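Local coordinates for starch synthase I (Hordeum vulgare, PDB 4HLN), which belongs to the starch synthase family, glycosyltransferases built of two Rossmann-like domains in the GT-B arrangement, at residues 125-130 against 265-270; 273-278 against 345-350; 292-297 against 354-359; 390-395 against 616-621. One frame throughout, in Å; residues are numbered along the deposited sequence.

Contact 1. Residues 125-130 against 265-270; sequences RSIVFV and MFVVND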
loop_
_atom_site.group_PDB
_atom_site.type_symbol
_atom_site.label_atom_id
_atom_site.label_comp_id
_atom_site.label_asym_id
_atom_site.label_seq_id
_atom_site.Cartn_x
_atom_site.Cartn_y
_atom_site.Cartn_z
ATOM N N ARG A 125 0.183 -17.871 14.094
ATOM C CA ARG A 125 -1.177 -18.098 13.625
ATOM C C ARG A 125 -1.208 -18.747 12.251
ATOM O O ARG A 125 -0.164 -18.923 11.594
ATOM C CB ARG A 125 -1.953 -16.780 13.565
ATOM C CG ARG A 125 -2.013 -16.059 14.877
ATOM C CD ARG A 125 -3.438 -15.825 15.241
ATOM N NE ARG A 125 -3.614 -15.410 16.625
ATOM C CZ ARG A 125 -4.480 -15.980 17.458
ATOM N NH1 ARG A 125 -4.594 -15.540 18.702
ATOM N NH2 ARG A 125 -5.238 -16.992 17.038
ATOM N N SER A 126 -2.421 -19.103 11.836
ATOM C CA SER A 126 -2.658 -19.578 10.488
ATOM C C SER A 126 -3.302 -18.439 9.721
ATOM O O SER A 126 -4.370 -17.953 10.086
ATOM C CB SER A 126 -3.545 -20.819 10.487
ATOM O OG SER A 126 -2.831 -21.932 11.009
ATOM N N ILE A 127 -2.631 -18.004 8.665
ATOM C CA ILE A 127 -3.027 -16.799 7.957
ATOM C C ILE A 127 -3.238 -17.089 6.493
ATOM O O ILE A 127 -2.365 -17.654 5.835
ATOM C CB ILE A 127 -1.970 -15.714 8.107
ATOM C CG1 ILE A 127 -1.684 -15.482 9.585
ATOM C CG2 ILE A 127 -2.454 -14.432 7.497
ATOM C CD1 ILE A 127 -0.524 -14.570 9.825
ATOM N N VAL A 128 -4.406 -16.705 5.987
ATOM C CA VAL A 128 -4.748 -16.982 4.604
ATOM C C VAL A 128 -4.937 -15.677 3.845
ATOM O O VAL A 128 -5.939 -14.983 4.022
ATOM C CB VAL A 128 -6.032 -17.839 4.494
ATOM C CG1 VAL A 128 -6.304 -18.197 3.053
ATOM C CG2 VAL A 128 -5.934 -19.116 5.355
ATOM N N PHE A 129 -3.959 -15.330 3.017
ATOM C CA PHE A 129 -4.100 -14.181 2.123
ATOM C C PHE A 129 -4.940 -14.548 0.926
ATOM O O PHE A 129 -4.717 -15.579 0.311
ATOM C CB PHE A 129 -2.737 -13.681 1.646
ATOM C CG PHE A 129 -1.962 -12.973 2.705
ATOM C CD1 PHE A 129 -1.992 -11.590 2.796
ATOM C CD2 PHE A 129 -1.235 -13.696 3.647
ATOM C CE1 PHE A 129 -1.285 -10.942 3.797
ATOM C CE2 PHE A 129 -0.526 -13.057 4.648
ATOM C CZ PHE A 129 -0.548 -11.674 4.723
ATOM N N VAL A 130 -5.913 -13.704 0.596
ATOM C CA VAL A 130 -6.672 -13.877 -0.640
ATOM C C VAL A 130 -6.497 -12.642 -1.531
ATOM O O VAL A 130 -6.637 -11.499 -1.078
ATOM C CB VAL A 130 -8.156 -14.179 -0.360
ATOM C CG1 VAL A 130 -8.888 -14.583 -1.653
ATOM C CG2 VAL A 130 -8.274 -15.283 0.700
ATOM N N MET A 265 -6.848 -16.434 10.159
ATOM C CA MET A 265 -7.026 -15.042 9.825
ATOM C C MET A 265 -7.001 -14.950 8.300
ATOM O O MET A 265 -5.986 -15.255 7.662
ATOM C CB MET A 265 -5.957 -14.153 10.478
ATOM C CG MET A 265 -6.081 -12.653 10.081
ATOM S SD MET A 265 -7.679 -11.830 10.412
ATOM C CE MET A 265 -7.645 -11.774 12.202
ATOM N N PHE A 266 -8.147 -14.596 7.720
ATOM C CA PHE A 266 -8.203 -14.315 6.294
ATOM C C PHE A 266 -7.860 -12.858 6.071
ATOM O O PHE A 266 -8.509 -11.984 6.625
ATOM C CB PHE A 266 -9.591 -14.570 5.746
ATOM C CG PHE A 266 -9.974 -16.005 5.722
ATOM C CD1 PHE A 266 -9.868 -16.737 4.557
ATOM C CD2 PHE A 266 -10.456 -16.626 6.860
ATOM C CE1 PHE A 266 -10.233 -18.076 4.527
ATOM C CE2 PHE A 266 -10.825 -17.951 6.838
ATOM C CZ PHE A 266 -10.714 -18.681 5.669
ATOM N N VAL A 267 -6.826 -12.609 5.275
ATOM C CA VAL A 267 -6.485 -11.257 4.847
ATOM C C VAL A 267 -6.907 -11.081 3.394
ATOM O O VAL A 267 -6.238 -11.553 2.473
ATOM C CB VAL A 267 -4.989 -10.997 4.943
ATOM C CG1 VAL A 267 -4.682 -9.593 4.491
ATOM C CG2 VAL A 267 -4.532 -11.195 6.350
ATOM N N VAL A 268 -8.031 -10.412 3.188
ATOM C CA VAL A 268 -8.554 -10.255 1.843
ATOM C C VAL A 268 -8.224 -8.896 1.207
ATOM O O VAL A 268 -8.447 -7.842 1.782
ATOM C CB VAL A 268 -10.032 -10.580 1.827
ATOM C CG1 VAL A 268 -10.234 -11.852 2.639
ATOM C CG2 VAL A 268 -10.823 -9.449 2.429
ATOM N N ASN A 269 -7.652 -8.947 0.014
ATOM C CA ASN A 269 -7.120 -7.752 -0.618
ATOM C C ASN A 269 -8.051 -7.213 -1.662
ATOM O O ASN A 269 -8.319 -7.879 -2.673
ATOM C CB ASN A 269 -5.756 -8.036 -1.230
ATOM C CG ASN A 269 -4.704 -8.257 -0.174
ATOM O OD1 ASN A 269 -3.907 -7.370 0.119
ATOM N ND2 ASN A 269 -4.717 -9.435 0.435
ATOM N N ASP A 270 -8.564 -6.012 -1.392
ATOM C CA ASP A 270 -9.309 -5.254 -2.389
ATOM C C ASP A 270 -10.613 -5.926 -2.793
ATOM O O ASP A 270 -11.084 -6.831 -2.109
ATOM C CB ASP A 270 -8.407 -4.995 -3.599
ATOM C CG ASP A 270 -7.212 -4.098 -3.247
ATOM O OD1 ASP A 270 -7.440 -2.979 -2.706
ATOM O OD2 ASP A 270 -6.054 -4.530 -3.480
#
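Val267 stands beside the ring of Phe129, both side chains leaving the same face of the sheet and pointing the same way. Val267 CB lies over one face of that ring, a CH-pi contact 4.1 Å from the centroid. With Val267 CG1 anti to its backbone nitrogen (chi1 180°), this methyl meets Phe129 CE1 at 3.7 Å, while CG2 reaches back to Ile127 CG2 at 4.0 Å. This is the tight part of the contact, a valine set between two neighbours of the adjacent parallel strand. Leu154 of helix 150-156 packs on Ile127 and Phe129, and Phe622 of helix 611-627 on Val267. The other face fits less closely: Val128 CB meets Phe266 CD1 at 4.0 Å, obliquely to the ring, and Val130 CB stays 4.3 Å from Val268 CG1. At the two ends, Ser126 and Asn269 are partly open to solvent. Between the faces runs the ladder of parallel strands in a Rossmann-like sheet: Ser126 O takes Met265 N, Met265 O takes Val128 N, Val128 O takes Val267 N and Val267 O takes Val130 N. At its last rung Val130 O accepts twice from Asn269, from N at 3.0 Å and from ND2 at 3.2 Å, the amide donor coming from above the carbonyl plane. Facing backbone groups thus pair here, the outer edges pair with the next strands, and the ND2 bond helps fix the Asn269 amide.

Contact 2. Residues 273-278 against 345-350; sequences ASLVPV and VNFLKG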
loop_
_atom_site.group_PDB
_atom_site.type_symbol
_atom_site.label_atom_id
_atom_site.label_comp_id
_atom_site.label_asym_id
_atom_site.label_seq_id
_atom_site.Cartn_x
_atom_site.Cartn_y
_atom_site.Cartn_z
ATOM N N ALA A 273 -11.230 -10.007 -3.611
ATOM C CA ALA A 273 -11.392 -10.997 -2.550
ATOM C C ALA A 273 -12.447 -10.580 -1.535
ATOM O O ALA A 273 -12.495 -11.113 -0.436
ATOM C CB ALA A 273 -10.054 -11.216 -1.835
ATOM N N SER A 274 -13.287 -9.620 -1.891
ATOM C CA SER A 274 -14.117 -8.943 -0.889
ATOM C C SER A 274 -15.350 -9.719 -0.511
ATOM O O SER A 274 -16.048 -9.366 0.434
ATOM C CB SER A 274 -14.515 -7.544 -1.354
ATOM O OG SER A 274 -13.531 -6.597 -0.992
ATOM N N LEU A 275 -15.634 -10.772 -1.256
ATOM C CA LEU A 275 -16.830 -11.547 -0.985
ATOM C C LEU A 275 -16.534 -12.577 0.107
ATOM O O LEU A 275 -17.448 -13.131 0.710
ATOM C CB LEU A 275 -17.309 -12.231 -2.261
ATOM C CG LEU A 275 -18.770 -12.669 -2.266
ATOM C CD1 LEU A 275 -19.682 -11.456 -2.427
ATOM C CD2 LEU A 275 -19.019 -13.644 -3.382
ATOM N N VAL A 276 -15.249 -12.819 0.363
ATOM C CA VAL A 276 -14.845 -13.836 1.321
ATOM C C VAL A 276 -15.479 -13.642 2.714
ATOM O O VAL A 276 -16.085 -14.561 3.252
ATOM C CB VAL A 276 -13.305 -13.892 1.421
ATOM C CG1 VAL A 276 -12.866 -14.607 2.686
ATOM C CG2 VAL A 276 -12.731 -14.544 0.177
ATOM N N PRO A 277 -15.334 -12.440 3.300
ATOM C CA PRO A 277 -15.916 -12.180 4.619
ATOM C C PRO A 277 -17.424 -12.279 4.604
ATOM O O PRO A 277 -18.043 -12.536 5.647
ATOM C CB PRO A 277 -15.501 -10.742 4.924
ATOM C CG PRO A 277 -15.015 -10.181 3.644
ATOM C CD PRO A 277 -14.558 -11.296 2.794
ATOM N N VAL A 278 -18.023 -12.086 3.437
ATOM C CA VAL A 278 -19.474 -12.247 3.339
ATOM C C VAL A 278 -19.812 -13.733 3.396
ATOM O O VAL A 278 -20.697 -14.149 4.125
ATOM C CB VAL A 278 -20.059 -11.601 2.054
ATOM C CG1 VAL A 278 -21.584 -11.602 2.098
ATOM C CG2 VAL A 278 -19.540 -10.187 1.887
ATOM N N VAL A 345 -24.720 -3.830 -6.747
ATOM C CA VAL A 345 -24.017 -4.545 -5.694
ATOM C C VAL A 345 -22.569 -4.114 -5.688
ATOM O O VAL A 345 -21.988 -3.824 -6.728
ATOM C CB VAL A 345 -24.110 -6.054 -5.842
ATOM C CG1 VAL A 345 -25.560 -6.483 -5.664
ATOM C CG2 VAL A 345 -23.582 -6.474 -7.194
ATOM N N ASN A 346 -21.997 -4.060 -4.496
ATOM C CA ASN A 346 -20.693 -3.468 -4.319
ATOM C C ASN A 346 -19.814 -4.367 -3.451
ATOM O O ASN A 346 -19.869 -4.314 -2.226
ATOM C CB ASN A 346 -20.859 -2.078 -3.695
ATOM C CG ASN A 346 -19.542 -1.325 -3.566
ATOM O OD1 ASN A 346 -18.485 -1.925 -3.355
ATOM N ND2 ASN A 346 -19.604 0.006 -3.670
ATOM N N PHE A 347 -18.990 -5.179 -4.103
ATOM C CA PHE A 347 -18.084 -6.084 -3.413
ATOM C C PHE A 347 -17.341 -5.479 -2.236
ATOM O O PHE A 347 -17.439 -5.993 -1.115
ATOM C CB PHE A 347 -17.092 -6.731 -4.379
ATOM C CG PHE A 347 -17.618 -7.982 -5.043
ATOM C CD1 PHE A 347 -18.972 -8.108 -5.351
ATOM C CD2 PHE A 347 -16.763 -9.035 -5.350
ATOM C CE1 PHE A 347 -19.456 -9.248 -5.972
ATOM C CE2 PHE A 347 -17.236 -10.179 -5.965
ATOM C CZ PHE A 347 -18.589 -10.285 -6.279
ATOM N N LEU A 348 -16.582 -4.419 -2.492
ATOM C CA LEU A 348 -15.776 -3.786 -1.453
ATOM C C LEU A 348 -16.663 -3.341 -0.304
ATOM O O LEU A 348 -16.343 -3.568 0.867
ATOM C CB LEU A 348 -15.028 -2.589 -2.030
ATOM C CG LEU A 348 -13.864 -2.081 -1.191
ATOM C CD1 LEU A 348 -12.856 -3.184 -1.091
ATOM C CD2 LEU A 348 -13.224 -0.871 -1.840
ATOM N N LYS A 349 -17.787 -2.712 -0.648
ATOM C CA LYS A 349 -18.757 -2.297 0.345
ATOM C C LYS A 349 -19.185 -3.482 1.225
ATOM O O LYS A 349 -19.267 -3.364 2.444
ATOM C CB LYS A 349 -19.969 -1.674 -0.345
ATOM C CG LYS A 349 -21.034 -1.137 0.596
ATOM C CD LYS A 349 -22.126 -2.163 0.875
ATOM C CE LYS A 349 -23.276 -1.564 1.706
ATOM N NZ LYS A 349 -24.419 -2.515 1.904
ATOM N N GLY A 350 -19.465 -4.613 0.584
ATOM C CA GLY A 350 -19.858 -5.836 1.262
ATOM C C GLY A 350 -18.854 -6.290 2.303
ATOM O O GLY A 350 -19.228 -6.710 3.403
#
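Two helix starts meet here on one side of the Rossmann-like N-terminal domain: the type I turn from Ala273 to Val276 that leads into helix 276-284, and the first turn of helix 347-354. The second is N-capped by Asn346, whose OD1 accepts from Lys349 N at 2.9 Å, with the donor well above the plane of the side-chain carbonyl. No hydrogen bond joins the two segments, and the contact is buried packing. Ser274 points at the opposite helix and fits against its backbone, CB lying 3.3 Å from Phe347 O, while its OG is bonded to Asp270 O and also touches the Leu348 CD1 methyl at 3.5 Å. Leu275 and Phe347 cross obliquely. The leucine CG is sent away from its backbone nitrogen (chi1 -160°), and chi2 (74°) then turns CD1 over one face of the Phe347 ring, toward its rim, in a CH-pi contact 4.3 Å from the centroid. Trp271 also meets this ring, their planes steeply inclined, and Thr240 of helix 235-252 packs against the phenylalanine. One turn further along, the helices touch with little between them: Val278 CG2 rests against the backbone of Gly350, 3.8 Å from its carbonyl O.

Contact 3. Residues 292-297 against 354-359; sequences DSRSTL and TADRIV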
loop_
_atom_site.group_PDB
_atom_site.type_symbol
_atom_site.label_atom_id
_atom_site.label_comp_id
_atom_site.label_asym_id
_atom_site.label_seq_id
_atom_site.Cartn_x
_atom_site.Cartn_y
_atom_site.Cartn_z
ATOM N N ASP A 292 -14.313 -19.585 14.637
ATOM C CA ASP A 292 -13.102 -19.090 15.270
ATOM C C ASP A 292 -12.139 -18.402 14.303
ATOM O O ASP A 292 -10.984 -18.134 14.643
ATOM C CB ASP A 292 -12.431 -20.214 16.050
ATOM C CG ASP A 292 -13.233 -20.604 17.279
ATOM O OD1 ASP A 292 -13.780 -19.685 17.935
ATOM O OD2 ASP A 292 -13.338 -21.817 17.574
ATOM N N SER A 293 -12.633 -18.111 13.101
ATOM C CA SER A 293 -11.861 -17.369 12.120
ATOM C C SER A 293 -12.327 -15.931 12.029
ATOM O O SER A 293 -13.493 -15.622 12.266
ATOM C CB SER A 293 -11.943 -18.027 10.755
ATOM O OG SER A 293 -11.247 -19.257 10.777
ATOM N N ARG A 294 -11.392 -15.057 11.694
ATOM C CA ARG A 294 -11.675 -13.646 11.528
ATOM C C ARG A 294 -11.185 -13.231 10.152
ATOM O O ARG A 294 -10.559 -14.023 9.442
ATOM C CB ARG A 294 -10.970 -12.840 12.618
ATOM C CG ARG A 294 -11.361 -13.227 14.048
ATOM C CD ARG A 294 -12.812 -12.871 14.307
ATOM N NE ARG A 294 -13.156 -12.978 15.713
ATOM C CZ ARG A 294 -13.748 -14.033 16.263
ATOM N NH1 ARG A 294 -14.067 -15.093 15.527
ATOM N NH2 ARG A 294 -14.018 -14.024 17.558
ATOM N N SER A 295 -11.465 -11.994 9.765
ATOM C CA SER A 295 -10.965 -11.480 8.490
ATOM C C SER A 295 -10.567 -10.012 8.536
ATOM O O SER A 295 -11.160 -9.202 9.250
ATOM C CB SER A 295 -11.978 -11.704 7.371
ATOM O OG SER A 295 -13.191 -11.039 7.659
ATOM N N THR A 296 -9.551 -9.686 7.749
ATOM C CA THR A 296 -9.065 -8.327 7.641
ATOM C C THR A 296 -9.136 -7.873 6.199
ATOM O O THR A 296 -8.586 -8.503 5.299
ATOM C CB THR A 296 -7.615 -8.226 8.115
ATOM O OG1 THR A 296 -7.542 -8.661 9.478
ATOM C CG2 THR A 296 -7.081 -6.771 7.974
ATOM N N LEU A 297 -9.823 -6.769 5.982
ATOM C CA LEU A 297 -9.905 -6.214 4.657
ATOM C C LEU A 297 -8.739 -5.243 4.470
ATOM O O LEU A 297 -8.541 -4.340 5.284
ATOM C CB LEU A 297 -11.258 -5.525 4.463
ATOM C CG LEU A 297 -11.392 -4.714 3.177
ATOM C CD1 LEU A 297 -11.255 -5.617 1.941
ATOM C CD2 LEU A 297 -12.719 -3.972 3.199
ATOM N N THR A 354 -18.767 -6.374 6.585
ATOM C CA THR A 354 -18.671 -7.670 7.275
ATOM C C THR A 354 -17.288 -8.070 7.807
ATOM O O THR A 354 -17.170 -9.012 8.580
ATOM C CB THR A 354 -19.128 -8.815 6.359
ATOM O OG1 THR A 354 -18.363 -8.785 5.139
ATOM C CG2 THR A 354 -20.601 -8.679 6.046
ATOM N N ALA A 355 -16.239 -7.388 7.378
ATOM C CA ALA A 355 -14.895 -7.754 7.809
ATOM C C ALA A 355 -14.773 -7.476 9.284
ATOM O O ALA A 355 -15.592 -6.764 9.847
ATOM C CB ALA A 355 -13.853 -6.957 7.046
ATOM N N ASP A 356 -13.738 -8.012 9.913
ATOM C CA ASP A 356 -13.564 -7.798 11.344
ATOM C C ASP A 356 -12.678 -6.596 11.642
ATOM O O ASP A 356 -13.037 -5.749 12.456
ATOM C CB ASP A 356 -13.074 -9.080 12.013
ATOM C CG ASP A 356 -14.073 -10.218 11.852
ATOM O OD1 ASP A 356 -15.284 -9.975 12.067
ATOM O OD2 ASP A 356 -13.664 -11.338 11.473
ATOM N N ARG A 357 -11.537 -6.521 10.967
ATOM C CA ARG A 357 -10.697 -5.335 11.000
ATOM C C ARG A 357 -10.533 -4.800 9.575
ATOM O O ARG A 357 -10.765 -5.523 8.614
ATOM C CB ARG A 357 -9.313 -5.660 11.578
ATOM C CG ARG A 357 -9.292 -6.296 12.957
ATOM C CD ARG A 357 -9.738 -5.364 14.038
ATOM N NE ARG A 357 -8.990 -4.114 14.057
ATOM C CZ ARG A 357 -9.011 -3.259 15.075
ATOM N NH1 ARG A 357 -9.733 -3.545 16.164
ATOM N NH2 ARG A 357 -8.306 -2.127 15.010
ATOM N N ILE A 358 -10.120 -3.542 9.440
ATOM C CA ILE A 358 -9.895 -2.945 8.130
ATOM C C ILE A 358 -8.608 -2.147 8.079
ATOM O O ILE A 358 -8.408 -1.221 8.865
ATOM C CB ILE A 358 -11.031 -1.990 7.739
ATOM C CG1 ILE A 358 -12.357 -2.743 7.698
ATOM C CG2 ILE A 358 -10.720 -1.304 6.388
ATOM C CD1 ILE A 358 -13.532 -1.895 7.463
ATOM N N VAL A 359 -7.743 -2.506 7.143
ATOM C CA VAL A 359 -6.515 -1.768 6.902
ATOM C C VAL A 359 -6.650 -1.032 5.576
ATOM O O VAL A 359 -6.855 -1.639 4.527
ATOM C CB VAL A 359 -5.306 -2.715 6.849
ATOM C CG1 VAL A 359 -4.052 -1.957 6.459
ATOM C CG2 VAL A 359 -5.127 -3.417 8.194
HETATM O O HOH W 1 -14.668 -12.185 9.454
#
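Asp356 turns its CG beside its own backbone nitrogen, anti to the carbonyl carbon (chi1 -61°), and so swings the carboxylate up to the backbone of Ser295. There OD2 accepts from Ser295 N at 2.9 Å, on its anti side and 25° out of the carboxylate plane. In Ser295 itself, OG sits between N and the carbonyl carbon (chi1 60°), which sets it 3.7 Å from Ala355 CA. Arg294 crosses the aspartate at about a right angle and meets it with its aliphatic part, CD lying 3.3 Å from OD2. Its guanidinium passes by, short of a salt bridge, to bond with Asp628 O and Ala625 O, yet its charge would probably still help to stabilise the buried carboxylate. The other oxygen, OD1, takes the backbone N-H of Tyr631, so the aspartate ties the strand to the C-terminal tail. Ser295 O is gripped twice from the facing segment, by Asp356 N at 2.9 Å and by Arg357 N at 3.2 Å. Beyond it the backbones pair regularly: Leu297 N gives to Arg357 O, and Val359 N to Leu297 O at 2.7 Å. Side chains fill both faces, Leu297 CB against Ala355 CB at 3.9 Å, and Thr296 CG2 against Val359 CG2 at the same distance. Strand 357-360, reached just after helix 347-354, lies parallel beside strand 294-299, the closing step of a beta-alpha-beta crossover, with a small antiparallel sheet inserted ahead of the helix, in a Rossmann-like domain.

Contact 4. Residues 390-395 against 616-621; sequences NGIVNG and EQYEQI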
loop_
_atom_site.group_PDB
_atom_site.type_symbol
_atom_site.label_atom_id
_atom_site.label_comp_id
_atom_site.label_asym_id
_atom_site.label_seq_id
_atom_site.Cartn_x
_atom_site.Cartn_y
_atom_site.Cartn_z
ATOM N N ASN A 390 -7.164 0.953 10.426
ATOM C CA ASN A 390 -5.719 1.139 10.565
ATOM C C ASN A 390 -5.141 1.413 9.199
ATOM O O ASN A 390 -5.681 0.959 8.186
ATOM C CB ASN A 390 -5.050 -0.113 11.132
ATOM C CG ASN A 390 -5.691 -0.597 12.428
ATOM O OD1 ASN A 390 -6.612 -1.440 12.428
ATOM N ND2 ASN A 390 -5.202 -0.071 13.540
ATOM N N GLY A 391 -4.039 2.151 9.161
ATOM C CA GLY A 391 -3.389 2.443 7.898
ATOM C C GLY A 391 -2.569 1.271 7.396
ATOM O O GLY A 391 -2.228 0.364 8.159
ATOM N N ILE A 392 -2.260 1.281 6.104
ATOM C CA ILE A 392 -1.362 0.287 5.537
ATOM C C ILE A 392 0.023 0.526 6.119
ATOM O O ILE A 392 0.448 1.660 6.242
ATOM C CB ILE A 392 -1.247 0.422 4.010
ATOM C CG1 ILE A 392 -2.620 0.653 3.363
ATOM C CG2 ILE A 392 -0.565 -0.795 3.435
ATOM C CD1 ILE A 392 -3.192 -0.551 2.670
ATOM N N VAL A 393 0.726 -0.530 6.499
ATOM C CA VAL A 393 2.097 -0.373 6.973
ATOM C C VAL A 393 3.017 -1.216 6.114
ATOM O O VAL A 393 2.750 -2.401 5.891
ATOM C CB VAL A 393 2.265 -0.768 8.460
ATOM C CG1 VAL A 393 3.743 -0.655 8.891
ATOM C CG2 VAL A 393 1.376 0.099 9.346
ATOM N N ASN A 394 4.087 -0.588 5.626
ATOM C CA ASN A 394 5.043 -1.246 4.739
ATOM C C ASN A 394 6.455 -1.326 5.339
ATOM O O ASN A 394 6.739 -0.731 6.383
ATOM C CB ASN A 394 5.068 -0.557 3.358
ATOM C CG ASN A 394 3.695 -0.592 2.635
ATOM O OD1 ASN A 394 3.128 0.453 2.299
ATOM N ND2 ASN A 394 3.181 -1.796 2.382
ATOM N N GLY A 395 7.331 -2.085 4.686
ATOM C CA GLY A 395 8.722 -2.160 5.093
ATOM C C GLY A 395 9.645 -1.929 3.912
ATOM O O GLY A 395 9.191 -1.815 2.765
ATOM N N GLU A 616 4.818 -7.129 12.792
ATOM C CA GLU A 616 4.469 -6.964 14.189
ATOM C C GLU A 616 3.150 -6.183 14.311
ATOM O O GLU A 616 2.253 -6.577 15.065
ATOM C CB GLU A 616 5.596 -6.216 14.879
ATOM C CG GLU A 616 5.719 -6.438 16.346
ATOM C CD GLU A 616 7.081 -5.988 16.850
ATOM O OE1 GLU A 616 7.908 -5.542 16.017
ATOM O OE2 GLU A 616 7.328 -6.085 18.071
ATOM N N GLN A 617 3.031 -5.089 13.557
ATOM C CA GLN A 617 1.820 -4.269 13.569
ATOM C C GLN A 617 0.593 -5.090 13.151
ATOM O O GLN A 617 -0.421 -5.134 13.852
ATOM C CB GLN A 617 1.961 -3.083 12.624
ATOM C CG GLN A 617 3.285 -2.379 12.690
ATOM C CD GLN A 617 3.504 -1.734 14.021
ATOM O OE1 GLN A 617 2.794 -0.801 14.387
ATOM N NE2 GLN A 617 4.489 -2.229 14.768
ATOM N N TYR A 618 0.678 -5.736 11.996
ATOM C CA TYR A 618 -0.437 -6.548 11.547
ATOM C C TYR A 618 -0.776 -7.606 12.591
ATOM O O TYR A 618 -1.942 -7.958 12.774
ATOM C CB TYR A 618 -0.141 -7.174 10.180
ATOM C CG TYR A 618 -0.168 -6.164 9.055
ATOM C CD1 TYR A 618 -1.360 -5.848 8.409
ATOM C CD2 TYR A 618 0.989 -5.515 8.650
ATOM C CE1 TYR A 618 -1.400 -4.912 7.388
ATOM C CE2 TYR A 618 0.960 -4.577 7.630
ATOM C CZ TYR A 618 -0.239 -4.278 7.001
ATOM O OH TYR A 618 -0.277 -3.348 5.977
ATOM N N GLU A 619 0.246 -8.106 13.281
ATOM C CA GLU A 619 0.039 -9.155 14.271
ATOM C C GLU A 619 -0.844 -8.644 15.399
ATOM O O GLU A 619 -1.754 -9.333 15.854
ATOM C CB GLU A 619 1.372 -9.625 14.824
ATOM C CG GLU A 619 2.085 -10.659 13.975
ATOM C CD GLU A 619 3.533 -10.840 14.411
ATOM O OE1 GLU A 619 3.909 -10.276 15.468
ATOM O OE2 GLU A 619 4.294 -11.527 13.692
ATOM N N GLN A 620 -0.564 -7.422 15.836
ATOM C CA GLN A 620 -1.369 -6.752 16.839
ATOM C C GLN A 620 -2.821 -6.712 16.377
ATOM O O GLN A 620 -3.741 -7.148 17.076
ATOM C CB GLN A 620 -0.829 -5.331 17.043
ATOM C CG GLN A 620 -1.657 -4.464 17.966
ATOM C CD GLN A 620 -1.629 -4.954 19.410
ATOM O OE1 GLN A 620 -0.944 -4.372 20.257
ATOM N NE2 GLN A 620 -2.375 -6.030 19.698
ATOM N N ILE A 621 -3.007 -6.204 15.170
ATOM C CA ILE A 621 -4.321 -6.099 14.574
ATOM C C ILE A 621 -5.074 -7.419 14.635
ATOM O O ILE A 621 -6.199 -7.459 15.121
ATOM C CB ILE A 621 -4.208 -5.560 13.133
ATOM C CG1 ILE A 621 -3.847 -4.076 13.178
ATOM C CG2 ILE A 621 -5.493 -5.774 12.340
ATOM C CD1 ILE A 621 -3.446 -3.523 11.840
#
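Tyr618 and Val393 are joined by a hydrogen bond: the phenol OH accepts from Val393 N at 3.0 Å, nearly straight at 167°. Val393 O also lies at the edge of the ring, in its plane, 3.3 Å from Tyr618 CE2. With CG beside its backbone nitrogen (chi1 -72°), the tyrosine side chain extends from the helix across to the loop, touched by Leu150 of helix 150-156 and by Val359. That loop leaves the edge strand 389-391 of the N-terminal sheet, and helix 611-627, at the far end of the chain, packs back on it; such a return of the C-terminal helix to the N-terminal domain is a hallmark of the GT-B fold. The remaining contacts are van der Waals packing. Val393 CB touches Tyr618 CE2 at 4.1 Å, and its CG1 meets Gln617 CG at 4.2 Å, the two side chains crossing at about a right angle. Ile392 brings its CG2 methyl to 3.6 Å from Tyr618 OH. One helical turn after Gln617, Ile621 comes to Asn390 from the opposite direction, Ile621 CD1 lying 3.7 Å from Asn390 CG. The amide oxygen of Asn390 holds a hydrogen bond from Arg357 NH2.

Overall arrangement
From the N terminus, contact 1 closes first, bringing strand 264-269 beside strand 126-130 after a long excursion through the far half of the sheet. The chain then enters helix 276-284 and strand 294-299, whose partners come later: contacts 2 and 3 cross, since 273-278 and 292-297 are met in the same order by 345-350 and 354-359. Helix thus packs by helix and strand by strand. Contact 3 shares the sheet with contact 1, as strands 264-269 and 294-299 are neighbours. Contact 4 follows in series and spans the whole second domain, returning helix 611-627 to the loop after edge strand 389-391, next to strand 357-360.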